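Local coordinates for protein pyroglutatmate porin OpdO (Pseudomonas aeruginosa, PDB 3SZV) that forms a beta-barrel channel of the OprD porin family in the bacterial outer membrane, probably letting small carboxylates such as pyroglutamate pass, at residues R57-F62 and G70-G75; E64-F69 and A115-S120; I74-F79 and D104-L109; G110-A115 and V124-F129. All coordinates share one frame; numbering follows the deposited sequence.

Contact 1 (R57-F62 and G70-G75); sequences RLESGF and GVDAIG. With C8E ((hydroxyethyloxy)tri(ethyloxy)octane), chain C.
With chi1 at 79°, Ser60 sets OG between its own backbone N and carbonyl carbon and against the main chain of Val71; with chi1 at -62°, Asp72 holds CG anti to its carbonyl carbon, and OD1 reaches across to Glu59 and Ser60. Ser60 OG accepts the backbone N-H of Val71, 2.8 Å from Val71 N. Its own proton goes to Gly61 O, on a lone pair in the carbonyl plane and 2.6 Å from Ser60 OG, which fixes the rotation of the hydroxyl. Gly70, without a side chain, leaves Ser60 OG room. Ser60 N gives a bent bond to Val71 O (3.2 Å) and a weak one to Asp72 OD1, which also takes a salt bridge from Lys114. The carboxylates of Glu59 and Asp72, their planes 21° apart, bring Glu59 OE2 and Asp72 OD2 to 4.2 Å. Water 1 donates to both, 2.9 Å from Glu59 OE2 and 2.7 Å from Asp72 OD2, and should ease the repulsion. Leu58 and Ala73 form a hydrogen-bonded pair, with Leu58 N 2.9 Å from Ala73 O. They share one face; Arg57, Glu59 and Asp72 lie on the other, with Ile74 among them, and Arg57 is salt-bridged to Glu28. Such alternation of apolar and mostly polar residues along the strands is characteristic of a porin wall, here in the hairpin of strands 49-59 and 67-81.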
loop_
_atom_site.group_PDB
_atom_site.type_symbol
_atom_site.label_atom_id
_atom_site.label_comp_id
_atom_site.label_asym_id
_atom_site.label_seq_id
_atom_site.Cartn_x
_atom_site.Cartn_y
_atom_site.Cartn_z
ATOM N N ARG A 57 -2.197 0.179 -18.641
ATOM C CA ARG A 57 -0.801 0.104 -18.220
ATOM C C ARG A 57 0.087 -0.306 -19.392
ATOM O O ARG A 57 -0.159 -1.327 -20.027
ATOM C CB ARG A 57 -0.649 -0.907 -17.079
ATOM C CG ARG A 57 -1.352 -0.511 -15.777
ATOM C CD ARG A 57 -1.300 -1.650 -14.752
ATOM N NE ARG A 57 -1.867 -1.285 -13.450
ATOM C CZ ARG A 57 -3.103 -1.577 -13.045
ATOM N NH1 ARG A 57 -3.936 -2.245 -13.839
ATOM N NH2 ARG A 57 -3.505 -1.203 -11.838
ATOM N N LEU A 58 1.100 0.499 -19.694
ATOM C CA LEU A 58 2.088 0.124 -20.695
ATOM C C LEU A 58 3.460 0.086 -20.040
ATOM O O LEU A 58 3.840 1.016 -19.329
ATOM C CB LEU A 58 2.110 1.095 -21.870
ATOM C CG LEU A 58 3.238 0.787 -22.866
ATOM C CD1 LEU A 58 2.706 0.596 -24.284
ATOM C CD2 LEU A 58 4.324 1.858 -22.827
ATOM N N GLU A 59 4.188 -1.004 -20.259
ATOM C CA GLU A 59 5.560 -1.114 -19.789
ATOM C C GLU A 59 6.467 -1.419 -20.970
ATOM O O GLU A 59 6.354 -2.483 -21.583
ATOM C CB GLU A 59 5.698 -2.228 -18.752
ATOM C CG GLU A 59 5.216 -1.851 -17.369
ATOM C CD GLU A 59 5.757 -2.783 -16.298
ATOM O OE1 GLU A 59 6.111 -3.937 -16.627
ATOM O OE2 GLU A 59 5.840 -2.353 -15.129
ATOM N N SER A 60 7.365 -0.496 -21.306
ATOM C CA SER A 60 8.236 -0.716 -22.456
ATOM C C SER A 60 9.311 -1.727 -22.126
ATOM O O SER A 60 9.546 -2.062 -20.956
ATOM C CB SER A 60 8.911 0.581 -22.923
ATOM O OG SER A 60 10.019 0.908 -22.088
ATOM N N GLY A 61 9.957 -2.210 -23.178
ATOM C CA GLY A 61 11.204 -2.926 -23.025
ATOM C C GLY A 61 12.306 -1.915 -22.787
ATOM O O GLY A 61 12.042 -0.722 -22.595
ATOM N N PHE A 62 13.546 -2.390 -22.794
ATOM C CA PHE A 62 14.696 -1.515 -22.605
ATOM C C PHE A 62 15.563 -1.511 -23.850
ATOM O O PHE A 62 15.720 -2.537 -24.525
ATOM C CB PHE A 62 15.547 -1.984 -21.425
ATOM C CG PHE A 62 14.890 -1.800 -20.089
ATOM C CD1 PHE A 62 15.128 -0.662 -19.326
ATOM C CD2 PHE A 62 14.024 -2.759 -19.599
ATOM C CE1 PHE A 62 14.511 -0.499 -18.080
ATOM C CE2 PHE A 62 13.411 -2.608 -18.369
ATOM C CZ PHE A 62 13.654 -1.476 -17.609
ATOM N N GLY A 70 14.015 3.053 -20.974
ATOM C CA GLY A 70 12.656 2.711 -21.333
ATOM C C GLY A 70 11.679 3.759 -20.852
ATOM O O GLY A 70 12.080 4.771 -20.272
ATOM N N VAL A 71 10.403 3.508 -21.105
ATOM C CA VAL A 71 9.342 4.392 -20.633
ATOM C C VAL A 71 8.095 3.572 -20.336
ATOM O O VAL A 71 7.720 2.681 -21.102
ATOM C CB VAL A 71 9.022 5.483 -21.667
ATOM C CG1 VAL A 71 8.576 4.857 -22.983
ATOM C CG2 VAL A 71 7.946 6.422 -21.132
ATOM N N ASP A 72 7.471 3.854 -19.199
ATOM C CA ASP A 72 6.185 3.256 -18.866
ATOM C C ASP A 72 5.114 4.341 -18.915
ATOM O O ASP A 72 5.418 5.529 -18.778
ATOM C CB ASP A 72 6.193 2.654 -17.459
ATOM C CG ASP A 72 7.198 1.528 -17.291
ATOM O OD1 ASP A 72 7.570 0.881 -18.288
ATOM O OD2 ASP A 72 7.602 1.268 -16.133
ATOM N N ALA A 73 3.862 3.936 -19.090
ATOM C CA ALA A 73 2.756 4.891 -19.055
ATOM C C ALA A 73 1.577 4.288 -18.310
ATOM O O ALA A 73 1.324 3.086 -18.403
ATOM C CB ALA A 73 2.347 5.294 -20.465
ATOM N N ILE A 74 0.875 5.115 -17.546
ATOM C CA ILE A 74 -0.378 4.684 -16.942
ATOM C C ILE A 74 -1.477 5.664 -17.335
ATOM O O ILE A 74 -1.324 6.869 -17.184
ATOM C CB ILE A 74 -0.278 4.519 -15.410
ATOM C CG1 ILE A 74 -1.605 3.984 -14.861
ATOM C CG2 ILE A 74 0.134 5.830 -14.735
ATOM C CD1 ILE A 74 -1.512 3.419 -13.465
ATOM N N GLY A 75 -2.564 5.134 -17.884
ATOM C CA GLY A 75 -3.717 5.940 -18.228
ATOM C C GLY A 75 -4.852 5.584 -17.297
ATOM O O GLY A 75 -5.219 4.413 -17.159
HETATM C C1 C8E C . -5.212 18.363 -19.842
HETATM C C2 C8E C . -5.264 16.896 -20.251
HETATM C C3 C8E C . -3.873 16.381 -20.595
HETATM C C4 C8E C . -3.956 15.091 -21.405
HETATM C C5 C8E C . -4.683 14.010 -20.621
HETATM C C6 C8E C . -4.809 12.694 -21.386
HETATM C C7 C8E C . -5.557 11.655 -20.554
HETATM C C8 C8E C . -5.457 10.239 -21.125
HETATM O O9 C8E C . -6.277 9.346 -20.381
HETATM C C10 C8E C . -6.266 8.030 -20.909
HETATM C C11 C8E C . -7.181 7.102 -20.104
HETATM O O12 C8E C . -7.143 5.787 -20.627
HETATM C C13 C8E C . -7.697 4.816 -19.757
HETATM C C16 C8E C . -10.572 2.873 -21.858
HETATM C C17 C8E C . -11.217 3.876 -22.804
HETATM O O18 C8E C . -12.602 3.628 -22.910
HETATM C C19 C8E C . -13.328 4.203 -21.848
HETATM C C20 C8E C . -13.789 5.596 -22.261
HETATM O O21 C8E C . -15.195 5.676 -22.203
HETATM O O HOH W 1 8.374 -0.998 -14.851
#

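Contact 2 (E64-F69 and A115-S120); sequences EGTVGF and ARVSNS. With C8E ((hydroxyethyloxy)tri(ethyloxy)octane), chain F.
Phe69 and Ala115 meet on one face of an antiparallel strand pair in the porin barrel wall, while Arg116 extends from the other face beside Gly68. The Phe69 ring, swung anti to its carbonyl carbon (chi1 -60°), brings CD1 to 3.8 Å from Ala115 CB. Near the strand end Thr66 and Val117 lie side by side and point the same way, Thr66 CG2 4.1 Å from Val117 CG2. Val117 turns its other branch to a bound detergent, CG1 3.7 Å from C14 of C8E chain F. On the opposite face Arg116 runs straight from CG to NE past the bare Gly68, its CG 3.9 Å from Gly68 O, and the two residues exchange two backbone hydrogen bonds. Water 2 sits in the guanidinium plane, at its edge, and accepts from Arg116 NH2 at 3.0 Å. Glu64 OE2 lies near the same plane beyond Arg116 NH2, at 4.3 Å too far for a salt bridge. A two-residue hairpin turn follows, closed by Val117 and Ser120; Ser118 OG bonds Glu155. Water 3 bridges the loop before one strand and the turn after the other, donating to Thr66 O and accepting from Ser118 N, 2.8 Å from each.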
loop_
_atom_site.group_PDB
_atom_site.type_symbol
_atom_site.label_atom_id
_atom_site.label_comp_id
_atom_site.label_asym_id
_atom_site.label_seq_id
_atom_site.Cartn_x
_atom_site.Cartn_y
_atom_site.Cartn_z
ATOM N N GLU A 64 18.998 -1.802 -25.786
ATOM C CA GLU A 64 20.162 -2.642 -25.539
ATOM C C GLU A 64 21.342 -1.811 -25.069
ATOM O O GLU A 64 21.479 -0.644 -25.441
ATOM C CB GLU A 64 20.545 -3.390 -26.818
ATOM C CG GLU A 64 19.539 -4.439 -27.251
ATOM C CD GLU A 64 19.675 -5.728 -26.467
ATOM O OE1 GLU A 64 20.395 -6.634 -26.939
ATOM O OE2 GLU A 64 19.062 -5.837 -25.382
ATOM N N GLY A 65 22.201 -2.419 -24.258
ATOM C CA GLY A 65 23.395 -1.750 -23.782
ATOM C C GLY A 65 23.630 -1.902 -22.294
ATOM O O GLY A 65 22.756 -2.372 -21.564
ATOM N N THR A 66 24.816 -1.499 -21.850
ATOM C CA THR A 66 25.165 -1.550 -20.436
ATOM C C THR A 66 24.106 -0.821 -19.621
ATOM O O THR A 66 23.623 -1.326 -18.606
ATOM C CB THR A 66 26.539 -0.916 -20.175
ATOM O OG1 THR A 66 27.550 -1.683 -20.839
ATOM C CG2 THR A 66 26.837 -0.879 -18.681
ATOM N N VAL A 67 23.743 0.372 -20.073
ATOM C CA VAL A 67 22.614 1.081 -19.493
ATOM C C VAL A 67 21.462 1.035 -20.481
ATOM O O VAL A 67 21.599 1.462 -21.633
ATOM C CB VAL A 67 22.952 2.544 -19.177
ATOM C CG1 VAL A 67 21.772 3.218 -18.487
ATOM C CG2 VAL A 67 24.195 2.620 -18.306
ATOM N N GLY A 68 20.334 0.498 -20.032
ATOM C CA GLY A 68 19.147 0.400 -20.856
ATOM C C GLY A 68 18.129 1.449 -20.470
ATOM O O GLY A 68 17.977 1.771 -19.289
ATOM N N PHE A 69 17.420 1.981 -21.454
ATOM C CA PHE A 69 16.420 3.011 -21.201
ATOM C C PHE A 69 15.044 2.552 -21.647
ATOM O O PHE A 69 14.908 1.761 -22.591
ATOM C CB PHE A 69 16.812 4.316 -21.909
ATOM C CG PHE A 69 18.126 4.869 -21.454
ATOM C CD1 PHE A 69 18.226 5.551 -20.255
ATOM C CD2 PHE A 69 19.271 4.697 -22.216
ATOM C CE1 PHE A 69 19.432 6.058 -19.824
ATOM C CE2 PHE A 69 20.483 5.200 -21.787
ATOM C CZ PHE A 69 20.564 5.883 -20.589
ATOM N N ALA A 115 15.573 3.626 -16.378
ATOM C CA ALA A 115 16.908 3.213 -16.797
ATOM C C ALA A 115 17.352 2.022 -15.959
ATOM O O ALA A 115 17.098 1.985 -14.750
ATOM C CB ALA A 115 17.895 4.363 -16.658
ATOM N N ARG A 116 17.996 1.048 -16.589
ATOM C CA ARG A 116 18.502 -0.116 -15.874
ATOM C C ARG A 116 19.989 -0.301 -16.128
ATOM O O ARG A 116 20.476 -0.048 -17.225
ATOM C CB ARG A 116 17.768 -1.392 -16.292
ATOM C CG ARG A 116 18.086 -1.807 -17.718
ATOM C CD ARG A 116 17.563 -3.197 -18.068
ATOM N NE ARG A 116 18.058 -3.617 -19.378
ATOM C CZ ARG A 116 17.582 -4.650 -20.065
ATOM N NH1 ARG A 116 16.581 -5.367 -19.578
ATOM N NH2 ARG A 116 18.102 -4.955 -21.246
ATOM N N VAL A 117 20.710 -0.738 -15.103
ATOM C CA VAL A 117 22.075 -1.202 -15.285
ATOM C C VAL A 117 22.247 -2.401 -14.370
ATOM O O VAL A 117 21.749 -2.390 -13.240
ATOM C CB VAL A 117 23.104 -0.098 -14.977
ATOM C CG1 VAL A 117 23.057 0.297 -13.511
ATOM C CG2 VAL A 117 24.509 -0.553 -15.371
ATOM N N SER A 118 22.910 -3.439 -14.861
ATOM C CA SER A 118 23.094 -4.662 -14.093
ATOM C C SER A 118 21.768 -5.095 -13.471
ATOM O O SER A 118 20.810 -5.388 -14.188
ATOM C CB SER A 118 24.167 -4.459 -13.028
ATOM O OG SER A 118 24.513 -5.680 -12.404
ATOM N N ASN A 119 21.707 -5.113 -12.137
ATOM C CA ASN A 119 20.494 -5.501 -11.425
ATOM C C ASN A 119 19.884 -4.332 -10.656
ATOM O O ASN A 119 19.369 -4.500 -9.548
ATOM C CB ASN A 119 20.791 -6.646 -10.459
ATOM C CG ASN A 119 19.896 -7.842 -10.688
ATOM O OD1 ASN A 119 18.822 -7.953 -10.096
ATOM N ND2 ASN A 119 20.334 -8.748 -11.555
ATOM N N SER A 120 19.956 -3.147 -11.249
ATOM C CA SER A 120 19.445 -1.938 -10.622
ATOM C C SER A 120 18.526 -1.204 -11.592
ATOM O O SER A 120 18.699 -1.285 -12.818
ATOM C CB SER A 120 20.595 -1.027 -10.185
ATOM O OG SER A 120 21.403 -1.655 -9.200
HETATM C C13 C8E F . 23.852 1.708 -8.928
HETATM C C14 C8E F . 24.346 0.922 -10.135
HETATM O O15 C8E F . 24.943 -0.267 -9.670
HETATM C C16 C8E F . 26.110 -0.632 -10.379
HETATM C C17 C8E F . 25.860 -1.945 -11.109
HETATM O O18 C8E F . 26.888 -2.155 -12.056
HETATM C C19 C8E F . 27.749 -3.224 -11.736
HETATM C C20 C8E F . 27.874 -4.136 -12.955
HETATM O O21 C8E F . 28.383 -5.394 -12.570
HETATM O O HOH W 2 19.925 -2.675 -21.736
HETATM O O HOH W 3 24.207 -3.814 -17.357
#

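Contact 3 (I74-F79 and D104-L109); sequences IGLLGF and DDYAKL. With C8E ((hydroxyethyloxy)tri(ethyloxy)octane), chain C.
An antiparallel barrel-wall pair is formed where strand 67-81 meets the start of strand 106-117, Leu76 facing Lys108 and Gly78 facing Tyr106 as hydrogen-bonded pairs. Leu76 N is 2.8 Å from Lys108 O, and the return bond from Lys108 N to Leu76 O is equally short. Gly78 N reaches Tyr106 O at 2.9 Å, whereas the bond from Tyr106 N to Gly78 O is bent to 137°. Between these pairs Leu77, its CG anti to the backbone N (chi1 176°), lays CD1 3.7 Å from Ala107 CB. Its other branch meets detergent: Leu77 CD2 is 3.4 Å from C20 of C8E chain C, whose tail also passes Leu109 CB. Leu77, Ala107 and Leu109 make this surface apolar, probably facing lipid. On the opposite face Leu76 CB lies 4.4 Å from Tyr106 CE1. Tyr106 OH is hydrogen-bonded to Asn172 O. Leu76 packs on Lys170 of strand 159-170 and on Leu55 of strand 49-59, which flanks the pair beside strand 67-81.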
loop_
_atom_site.group_PDB
_atom_site.type_symbol
_atom_site.label_atom_id
_atom_site.label_comp_id
_atom_site.label_asym_id
_atom_site.label_seq_id
_atom_site.Cartn_x
_atom_site.Cartn_y
_atom_site.Cartn_z
ATOM N N ILE A 74 0.875 5.115 -17.546
ATOM C CA ILE A 74 -0.378 4.684 -16.942
ATOM C C ILE A 74 -1.477 5.664 -17.335
ATOM O O ILE A 74 -1.324 6.869 -17.184
ATOM C CB ILE A 74 -0.278 4.519 -15.410
ATOM C CG1 ILE A 74 -1.605 3.984 -14.861
ATOM C CG2 ILE A 74 0.134 5.830 -14.735
ATOM C CD1 ILE A 74 -1.512 3.419 -13.465
ATOM N N GLY A 75 -2.564 5.134 -17.884
ATOM C CA GLY A 75 -3.717 5.940 -18.228
ATOM C C GLY A 75 -4.852 5.584 -17.297
ATOM O O GLY A 75 -5.219 4.413 -17.159
ATOM N N LEU A 76 -5.400 6.602 -16.648
ATOM C CA LEU A 76 -6.476 6.424 -15.679
ATOM C C LEU A 76 -7.690 7.212 -16.124
ATOM O O LEU A 76 -7.580 8.362 -16.551
ATOM C CB LEU A 76 -6.044 6.952 -14.318
ATOM C CG LEU A 76 -4.801 6.310 -13.707
ATOM C CD1 LEU A 76 -4.418 7.027 -12.424
ATOM C CD2 LEU A 76 -5.027 4.829 -13.458
ATOM N N LEU A 77 -8.863 6.603 -16.012
ATOM C CA LEU A 77 -10.090 7.296 -16.359
ATOM C C LEU A 77 -11.158 6.803 -15.410
ATOM O O LEU A 77 -11.346 5.598 -15.248
ATOM C CB LEU A 77 -10.487 6.999 -17.810
ATOM C CG LEU A 77 -11.813 7.575 -18.303
ATOM C CD1 LEU A 77 -11.800 9.089 -18.222
ATOM C CD2 LEU A 77 -12.073 7.111 -19.735
ATOM N N GLY A 78 -11.840 7.737 -14.764
ATOM C CA GLY A 78 -12.922 7.381 -13.876
ATOM C C GLY A 78 -14.099 8.304 -14.060
ATOM O O GLY A 78 -13.944 9.476 -14.411
ATOM N N PHE A 79 -15.289 7.772 -13.832
ATOM C CA PHE A 79 -16.461 8.624 -13.769
ATOM C C PHE A 79 -17.509 8.058 -12.834
ATOM O O PHE A 79 -17.664 6.841 -12.706
ATOM C CB PHE A 79 -17.041 8.896 -15.158
ATOM C CG PHE A 79 -17.207 7.671 -16.009
ATOM C CD1 PHE A 79 -16.211 7.290 -16.898
ATOM C CD2 PHE A 79 -18.369 6.925 -15.955
ATOM C CE1 PHE A 79 -16.367 6.171 -17.696
ATOM C CE2 PHE A 79 -18.531 5.805 -16.750
ATOM C CZ PHE A 79 -17.529 5.428 -17.623
ATOM N N ASP A 104 -13.091 11.086 -8.501
ATOM C CA ASP A 104 -13.267 9.892 -9.339
ATOM C C ASP A 104 -13.947 10.204 -10.670
ATOM O O ASP A 104 -14.495 9.322 -11.336
ATOM C CB ASP A 104 -13.997 8.786 -8.577
ATOM C CG ASP A 104 -13.180 8.249 -7.419
ATOM O OD1 ASP A 104 -11.971 8.032 -7.610
ATOM O OD2 ASP A 104 -13.737 8.079 -6.314
ATOM N N ASP A 105 -13.902 11.478 -11.041
ATOM C CA ASP A 105 -14.395 11.935 -12.336
ATOM C C ASP A 105 -13.277 12.688 -13.047
ATOM O O ASP A 105 -13.237 13.918 -13.073
ATOM C CB ASP A 105 -15.637 12.803 -12.166
ATOM C CG ASP A 105 -16.918 12.035 -12.433
ATOM O OD1 ASP A 105 -17.432 12.114 -13.571
ATOM O OD2 ASP A 105 -17.414 11.351 -11.513
ATOM N N TYR A 106 -12.346 11.932 -13.609
ATOM C CA TYR A 106 -11.174 12.528 -14.200
ATOM C C TYR A 106 -10.474 11.568 -15.133
ATOM O O TYR A 106 -10.786 10.376 -15.185
ATOM C CB TYR A 106 -10.198 12.999 -13.109
ATOM C CG TYR A 106 -9.468 11.914 -12.322
ATOM C CD1 TYR A 106 -8.289 11.355 -12.799
ATOM C CD2 TYR A 106 -9.927 11.500 -11.079
ATOM C CE1 TYR A 106 -7.604 10.387 -12.072
ATOM C CE2 TYR A 106 -9.249 10.540 -10.343
ATOM C CZ TYR A 106 -8.091 9.986 -10.843
ATOM O OH TYR A 106 -7.410 9.030 -10.112
ATOM N N ALA A 107 -9.526 12.118 -15.873
ATOM C CA ALA A 107 -8.657 11.329 -16.713
ATOM C C ALA A 107 -7.248 11.820 -16.461
ATOM O O ALA A 107 -7.019 13.019 -16.289
ATOM C CB ALA A 107 -9.032 11.513 -18.168
ATOM N N LYS A 108 -6.300 10.898 -16.419
ATOM C CA LYS A 108 -4.910 11.276 -16.254
ATOM C C LYS A 108 -3.988 10.299 -16.958
ATOM O O LYS A 108 -4.184 9.085 -16.903
ATOM C CB LYS A 108 -4.516 11.380 -14.780
ATOM C CG LYS A 108 -3.084 11.896 -14.608
ATOM C CD LYS A 108 -2.796 12.394 -13.213
ATOM C CE LYS A 108 -1.635 13.386 -13.221
ATOM N NZ LYS A 108 -2.022 14.718 -13.771
ATOM N N LEU A 109 -2.983 10.848 -17.627
ATOM C CA LEU A 109 -1.930 10.046 -18.224
ATOM C C LEU A 109 -0.628 10.391 -17.529
ATOM O O LEU A 109 -0.260 11.562 -17.431
ATOM C CB LEU A 109 -1.831 10.328 -19.726
ATOM C CG LEU A 109 -0.731 9.599 -20.505
ATOM C CD1 LEU A 109 -0.915 8.100 -20.441
ATOM C CD2 LEU A 109 -0.716 10.074 -21.956
HETATM C C1 C8E C . -5.212 18.363 -19.842
HETATM C C2 C8E C . -5.264 16.896 -20.251
HETATM C C3 C8E C . -3.873 16.381 -20.595
HETATM C C4 C8E C . -3.956 15.091 -21.405
HETATM C C5 C8E C . -4.683 14.010 -20.621
HETATM C C6 C8E C . -4.809 12.694 -21.386
HETATM C C7 C8E C . -5.557 11.655 -20.554
HETATM C C8 C8E C . -5.457 10.239 -21.125
HETATM O O9 C8E C . -6.277 9.346 -20.381
HETATM C C10 C8E C . -6.266 8.030 -20.909
HETATM C C11 C8E C . -7.181 7.102 -20.104
HETATM O O12 C8E C . -7.143 5.787 -20.627
HETATM C C13 C8E C . -7.697 4.816 -19.757
HETATM C C16 C8E C . -10.572 2.873 -21.858
HETATM C C17 C8E C . -11.217 3.876 -22.804
HETATM O O18 C8E C . -12.602 3.628 -22.910
HETATM C C19 C8E C . -13.328 4.203 -21.848
HETATM C C20 C8E C . -13.789 5.596 -22.261
HETATM O O21 C8E C . -15.195 5.676 -22.203
#

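Contact 4 (G110-A115 and V124-F129); sequences GLTAKA and VGALHF
Thr112 grips Ala126 where the chain leaves the wall of the porin barrel: OG1 donates to Ala126 O at 2.7 Å, in the carbonyl plane and on a lone pair. The threonine holds OG1 anti to its carbonyl carbon (chi1 -50°), and that oxygen also lies 3.6 Å from Ala126 CB. Ala126 is held from its other end too, its N-H running almost straight (171°) to Leu111 O at 3.1 Å. Just before the corner, Ala113 and Val124 form an antiparallel hydrogen-bonded pair. Val124 N is 2.8 Å from Ala113 O; the bond from Ala113 N to Val124 O is as short but bent to 135°. Between the two grips the chain turns a corner at Gly125 and Ala126, through Gly125 backbone angles that suit a residue without a side chain. Gly110, likewise bare, lies beside Ala126 CB, which also touches Tyr177. Farther out, Val124 packs on Ala149, and His128 ND1 is hydrogen-bonded to Glu144 O. The departing chain is consistent with the start of the third external loop, which in OprD-family channels folds into the barrel. Leu127, resting on Leu150, still reaches strand 106-117, with Leu127 CD2 4.4 Å from Thr112 CG2.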
loop_
_atom_site.group_PDB
_atom_site.type_symbol
_atom_site.label_atom_id
_atom_site.label_comp_id
_atom_site.label_asym_id
_atom_site.label_seq_id
_atom_site.Cartn_x
_atom_site.Cartn_y
_atom_site.Cartn_z
ATOM N N GLY A 110 0.064 9.376 -17.031
ATOM C CA GLY A 110 1.321 9.587 -16.337
ATOM C C GLY A 110 2.450 8.796 -16.967
ATOM O O GLY A 110 2.323 7.593 -17.179
ATOM N N LEU A 111 3.552 9.475 -17.262
ATOM C CA LEU A 111 4.720 8.833 -17.849
ATOM C C LEU A 111 5.781 8.556 -16.802
ATOM O O LEU A 111 5.932 9.308 -15.838
ATOM C CB LEU A 111 5.334 9.729 -18.920
ATOM C CG LEU A 111 4.416 10.058 -20.084
ATOM C CD1 LEU A 111 5.149 10.977 -21.054
ATOM C CD2 LEU A 111 3.959 8.779 -20.779
ATOM N N THR A 112 6.543 7.493 -17.026
ATOM C CA THR A 112 7.664 7.163 -16.155
ATOM C C THR A 112 8.866 6.783 -17.002
ATOM O O THR A 112 8.858 5.755 -17.682
ATOM C CB THR A 112 7.301 5.997 -15.220
ATOM O OG1 THR A 112 6.046 6.279 -14.595
ATOM C CG2 THR A 112 8.393 5.767 -14.150
ATOM N N ALA A 113 9.888 7.631 -16.994
ATOM C CA ALA A 113 11.134 7.296 -17.660
ATOM C C ALA A 113 11.834 6.265 -16.796
ATOM O O ALA A 113 11.720 6.300 -15.570
ATOM C CB ALA A 113 12.000 8.525 -17.799
ATOM N N LYS A 114 12.546 5.342 -17.419
ATOM C CA LYS A 114 13.292 4.353 -16.655
ATOM C C LYS A 114 14.658 4.039 -17.248
ATOM O O LYS A 114 14.879 4.158 -18.461
ATOM C CB LYS A 114 12.483 3.061 -16.468
ATOM C CG LYS A 114 12.107 2.344 -17.754
ATOM C CD LYS A 114 11.111 1.221 -17.468
ATOM C CE LYS A 114 10.781 0.463 -18.744
ATOM N NZ LYS A 114 9.812 -0.646 -18.491
ATOM N N ALA A 115 15.573 3.626 -16.378
ATOM C CA ALA A 115 16.908 3.213 -16.797
ATOM C C ALA A 115 17.352 2.022 -15.959
ATOM O O ALA A 115 17.098 1.985 -14.750
ATOM C CB ALA A 115 17.895 4.363 -16.658
ATOM N N VAL A 124 11.661 7.492 -12.995
ATOM C CA VAL A 124 11.441 8.913 -12.789
ATOM C C VAL A 124 10.115 9.335 -13.416
ATOM O O VAL A 124 9.884 9.115 -14.612
ATOM C CB VAL A 124 12.571 9.736 -13.430
ATOM C CG1 VAL A 124 12.293 11.222 -13.270
ATOM C CG2 VAL A 124 13.921 9.370 -12.814
ATOM N N GLY A 125 9.242 9.931 -12.610
ATOM C CA GLY A 125 7.947 10.400 -13.079
ATOM C C GLY A 125 6.834 9.878 -12.192
ATOM O O GLY A 125 6.882 10.064 -10.977
ATOM N N ALA A 126 5.830 9.242 -12.786
ATOM C CA ALA A 126 4.744 8.655 -12.006
ATOM C C ALA A 126 5.232 7.396 -11.296
ATOM O O ALA A 126 5.821 6.507 -11.924
ATOM C CB ALA A 126 3.543 8.336 -12.930
ATOM N N LEU A 127 4.977 7.318 -9.998
ATOM C CA LEU A 127 5.429 6.186 -9.188
ATOM C C LEU A 127 4.291 5.598 -8.371
ATOM O O LEU A 127 3.383 6.302 -7.932
ATOM C CB LEU A 127 6.525 6.629 -8.214
ATOM C CG LEU A 127 7.766 7.223 -8.867
ATOM C CD1 LEU A 127 8.679 7.773 -7.772
ATOM C CD2 LEU A 127 8.494 6.194 -9.729
ATOM N N HIS A 128 4.364 4.288 -8.156
ATOM C CA HIS A 128 3.410 3.582 -7.309
ATOM C C HIS A 128 4.140 2.370 -6.761
ATOM O O HIS A 128 4.513 1.465 -7.510
ATOM C CB HIS A 128 2.149 3.163 -8.090
ATOM C CG HIS A 128 1.114 2.496 -7.241
ATOM N ND1 HIS A 128 -0.000 3.156 -6.757
ATOM C CD2 HIS A 128 1.022 1.226 -6.778
ATOM C CE1 HIS A 128 -0.724 2.323 -6.033
ATOM N NE2 HIS A 128 -0.126 1.141 -6.028
ATOM N N PHE A 129 4.403 2.379 -5.458
ATOM C CA PHE A 129 5.203 1.324 -4.858
ATOM C C PHE A 129 4.885 1.243 -3.372
ATOM O O PHE A 129 4.191 2.119 -2.818
ATOM C CB PHE A 129 6.702 1.598 -5.089
ATOM C CG PHE A 129 7.205 2.840 -4.398
ATOM C CD1 PHE A 129 7.064 4.099 -4.980
ATOM C CD2 PHE A 129 7.826 2.756 -3.161
ATOM C CE1 PHE A 129 7.536 5.252 -4.334
ATOM C CE2 PHE A 129 8.298 3.892 -2.508
ATOM C CZ PHE A 129 8.152 5.147 -3.081
#

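Overall arrangement
From the N terminus, strand 49-59 turns back into strand 67-81, and contact 1 closes that short hairpin. Strand 67-81 then pairs along its length with strand 106-117: contact 3 closes the long loop between them, and contact 2 joins the far ends, about 31 Å away between centres, enclosing contact 3. Contacts 1 and 2 cross along the chain, and Phe62 of the first packs on Arg116 of the second. Contact 4 follows contacts 1 and 3 in series, crosses contact 2, shares Ala115 with it, and anchors the next loop. Contacts 1 and 3 share Ile74 and Gly75, and backbone pairing of strands 67-81 and 106-117 joins both to contact 4.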